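Local coordinates for protein alpha-pyrone synthesis polyketide synthase-like Pks18 (Mycobacterium tuberculosis, PDB 1TED) that probably extends medium- and long-chain aliphatic acyl-CoA starters with malonyl-CoA, as a homodimeric type III polyketide synthase, to make tri- and tetraketide alpha-pyrones, at residues K367-G372 and L387-R392. Residues are numbered along the deposited sequence; the frame is centred on the assembly and turned at random.
Sequences KAISTG and LFDIIR
Ser370 to Gly372 pair with Phe388 to Ile390 as antiparallel strands, at the open end of the hairpin formed by strands 370-378 and 382-390. Ser370 and Ile390 are a hydrogen-bonded pair, joined by Ser370 N to Ile390 O and Ile390 N to Ser370 O. Gly372 and Phe388 form the next such pair, with Gly372 N 2.7 Å from Phe388 O. The Phe388 ring folds back over Gly372. Phe388 CG lies between its own backbone N and carbonyl carbon (chi1 67°). Gly372 CA makes a CH-pi contact over the ring face, 3.8 Å from the ring centroid.

On the sheet face opposite Ser370, Phe388 and Ile390, Thr371 and Asp389 form a non-hydrogen-bonded pair with side chains lying side by side. Thr371 OG1 donates to Asp389 OD1 at 2.8 Å, on the syn side but 30° out of the carboxylate plane. Arg250 of strand 247-256 forms a salt bridge with the same oxygen. Ile369 CG2 lies 3.5 Å from Asp389 OD2.

Past the strand end, the Arg392 chain is bent at chi2, and its NE donates to Ser370 OG at 2.8 Å, nearly straight at 169° and in the guanidinium plane. Glu364 binds both partners, by a salt bridge to Arg392 NH2 and a hydrogen bond to Ser370 OG. This is a C-terminal beta hairpin in the C-terminal half of the thiolase fold.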
ATOM      1  N   LYS A 367      -6.912 -22.198 -30.898  1.00 46.51           N
ATOM      2  CA  LYS A 367      -6.459 -20.962 -31.521  1.00 47.81           C
ATOM      3  C   LYS A 367      -5.164 -20.464 -30.905  1.00 47.80           C
ATOM      4  O   LYS A 367      -4.976 -20.545 -29.695  1.00 50.14           O
ATOM      5  CB  LYS A 367      -7.552 -19.891 -31.419  1.00 48.11           C
ATOM      6  CG  LYS A 367      -8.082 -19.675 -30.016  1.00 49.40           C
ATOM      7  CD  LYS A 367      -9.497 -19.108 -30.022  1.00 49.32           C
ATOM      8  CE  LYS A 367      -9.561 -17.717 -30.626  1.00 50.20           C
ATOM      9  NZ  LYS A 367     -10.942 -17.151 -30.521  1.00 49.62           N
ATOM     10  N   ALA A 368      -4.260 -19.979 -31.753  1.00 47.16           N
ATOM     11  CA  ALA A 368      -2.986 -19.440 -31.294  1.00 45.87           C
ATOM     12  C   ALA A 368      -3.345 -18.077 -30.740  1.00 45.61           C
ATOM     13  O   ALA A 368      -3.827 -17.223 -31.477  1.00 48.88           O
ATOM     14  CB  ALA A 368      -2.026 -19.292 -32.453  1.00 43.93           C
ATOM     15  N   ILE A 369      -3.111 -17.889 -29.447  1.00 41.80           N
ATOM     16  CA  ILE A 369      -3.427 -16.656 -28.720  1.00 37.53           C
ATOM     17  C   ILE A 369      -4.864 -16.681 -28.214  1.00 34.85           C
ATOM     18  O   ILE A 369      -5.819 -16.540 -28.975  1.00 34.16           O
ATOM     19  CB  ILE A 369      -3.252 -15.362 -29.565  1.00 36.61           C
ATOM     20  CG1 ILE A 369      -1.827 -15.244 -30.088  1.00 32.69           C
ATOM     21  CG2 ILE A 369      -3.574 -14.135 -28.696  1.00 36.88           C
ATOM     22  CD1 ILE A 369      -1.567 -13.942 -30.822  1.00 30.94           C
ATOM     23  N   SER A 370      -5.008 -16.870 -26.911  1.00 32.96           N
ATOM     24  CA  SER A 370      -6.318 -16.895 -26.282  1.00 29.98           C
ATOM     25  C   SER A 370      -6.494 -15.523 -25.634  1.00 28.78           C
ATOM     26  O   SER A 370      -5.566 -15.005 -25.016  1.00 29.13           O
ATOM     27  CB  SER A 370      -6.357 -18.003 -25.231  1.00 28.44           C
ATOM     28  OG  SER A 370      -5.936 -19.226 -25.805  1.00 25.45           O
ATOM     29  N   THR A 371      -7.662 -14.917 -25.792  1.00 26.72           N
ATOM     30  CA  THR A 371      -7.885 -13.604 -25.198  1.00 25.07           C
ATOM     31  C   THR A 371      -8.757 -13.752 -23.966  1.00 25.56           C
ATOM     32  O   THR A 371      -9.813 -14.364 -24.026  1.00 25.94           O
ATOM     33  CB  THR A 371      -8.563 -12.647 -26.201  1.00 24.15           C
ATOM     34  OG1 THR A 371      -7.673 -12.409 -27.293  1.00 26.06           O
ATOM     35  CG2 THR A 371      -8.908 -11.316 -25.544  1.00 21.72           C
ATOM     36  N   GLY A 372      -8.329 -13.181 -22.852  1.00 24.51           N
ATOM     37  CA  GLY A 372      -9.124 -13.312 -21.652  1.00 24.58           C
ATOM     38  C   GLY A 372      -9.286 -12.049 -20.838  1.00 25.30           C
ATOM     39  O   GLY A 372      -8.567 -11.066 -21.019  1.00 26.12           O
ATOM     40  N   LEU A 387      -7.661  -6.977 -19.388  1.00 24.89           N
ATOM     41  CA  LEU A 387      -7.893  -7.713 -20.626  1.00 24.49           C
ATOM     42  C   LEU A 387      -6.504  -8.292 -20.895  1.00 24.80           C
ATOM     43  O   LEU A 387      -5.511  -7.588 -20.725  1.00 26.52           O
ATOM     44  CB  LEU A 387      -8.290  -6.780 -21.784  1.00 22.80           C
ATOM     45  CG  LEU A 387      -8.324  -7.443 -23.179  1.00 21.99           C
ATOM     46  CD1 LEU A 387      -9.430  -8.494 -23.235  1.00 20.92           C
ATOM     47  CD2 LEU A 387      -8.564  -6.401 -24.260  1.00 17.95           C
ATOM     48  N   PHE A 388      -6.417  -9.555 -21.298  1.00 24.01           N
ATOM     49  CA  PHE A 388      -5.109 -10.143 -21.541  1.00 26.38           C
ATOM     50  C   PHE A 388      -5.069 -11.181 -22.651  1.00 27.07           C
ATOM     51  O   PHE A 388      -6.102 -11.695 -23.081  1.00 29.77           O
ATOM     52  CB  PHE A 388      -4.574 -10.754 -20.236  1.00 26.03           C
ATOM     53  CG  PHE A 388      -5.360 -11.940 -19.748  1.00 26.38           C
ATOM     54  CD1 PHE A 388      -5.105 -13.217 -20.245  1.00 26.69           C
ATOM     55  CD2 PHE A 388      -6.369 -11.780 -18.800  1.00 25.70           C
ATOM     56  CE1 PHE A 388      -5.847 -14.323 -19.802  1.00 27.00           C
ATOM     57  CE2 PHE A 388      -7.114 -12.877 -18.352  1.00 26.28           C
ATOM     58  CZ  PHE A 388      -6.852 -14.149 -18.855  1.00 25.65           C
ATOM     59  N   ASP A 389      -3.857 -11.474 -23.109  1.00 27.42           N
ATOM     60  CA  ASP A 389      -3.605 -12.459 -24.158  1.00 29.92           C
ATOM     61  C   ASP A 389      -2.590 -13.513 -23.687  1.00 31.06           C
ATOM     62  O   ASP A 389      -1.546 -13.169 -23.135  1.00 32.47           O
ATOM     63  CB  ASP A 389      -3.039 -11.776 -25.410  1.00 29.89           C
ATOM     64  CG  ASP A 389      -4.116 -11.323 -26.378  1.00 31.29           C
ATOM     65  OD1 ASP A 389      -5.319 -11.449 -26.059  1.00 32.35           O
ATOM     66  OD2 ASP A 389      -3.752 -10.836 -27.469  1.00 31.74           O
ATOM     67  N   ILE A 390      -2.910 -14.788 -23.879  1.00 30.81           N
ATOM     68  CA  ILE A 390      -1.985 -15.862 -23.530  1.00 31.46           C
ATOM     69  C   ILE A 390      -1.499 -16.447 -24.859  1.00 32.09           C
ATOM     70  O   ILE A 390      -2.294 -16.930 -25.675  1.00 31.33           O
ATOM     71  CB  ILE A 390      -2.652 -16.998 -22.713  1.00 33.46           C
ATOM     72  CG1 ILE A 390      -3.145 -16.479 -21.359  1.00 33.86           C
ATOM     73  CG2 ILE A 390      -1.634 -18.121 -22.469  1.00 33.14           C
ATOM     74  CD1 ILE A 390      -3.894 -17.534 -20.549  1.00 32.88           C
ATOM     75  N   ILE A 391      -0.194 -16.395 -25.088  1.00 31.14           N
ATOM     76  CA  ILE A 391       0.344 -16.924 -26.324  1.00 32.97           C
ATOM     77  C   ILE A 391       0.452 -18.447 -26.269  1.00 34.70           C
ATOM     78  O   ILE A 391       1.091 -19.014 -25.374  1.00 35.15           O
ATOM     79  CB  ILE A 391       1.715 -16.292 -26.636  1.00 32.55           C
ATOM     80  CG1 ILE A 391       1.554 -14.768 -26.707  1.00 33.02           C
ATOM     81  CG2 ILE A 391       2.261 -16.848 -27.942  1.00 33.06           C
ATOM     82  CD1 ILE A 391       2.706 -14.049 -27.311  1.00 37.39           C
ATOM     83  N   ARG A 392      -0.207 -19.107 -27.216  1.00 34.18           N
ATOM     84  CA  ARG A 392      -0.184 -20.560 -27.272  1.00 35.79           C
ATOM     85  C   ARG A 392       0.945 -21.013 -28.189  1.00 36.39           C
ATOM     86  O   ARG A 392       1.638 -21.982 -27.890  1.00 37.71           O
ATOM     87  CB  ARG A 392      -1.529 -21.088 -27.770  1.00 33.90           C
ATOM     88  CG  ARG A 392      -2.714 -20.596 -26.952  1.00 31.92           C
ATOM     89  CD  ARG A 392      -2.555 -20.910 -25.468  1.00 30.25           C
ATOM     90  NE  ARG A 392      -3.775 -20.592 -24.726  1.00 29.94           N
ATOM     91  CZ  ARG A 392      -3.968 -20.856 -23.436  1.00 28.83           C
ATOM     92  NH1 ARG A 392      -3.015 -21.444 -22.720  1.00 26.10           N
ATOM     93  NH2 ARG A 392      -5.125 -20.550 -22.870  1.00 27.11           N
TER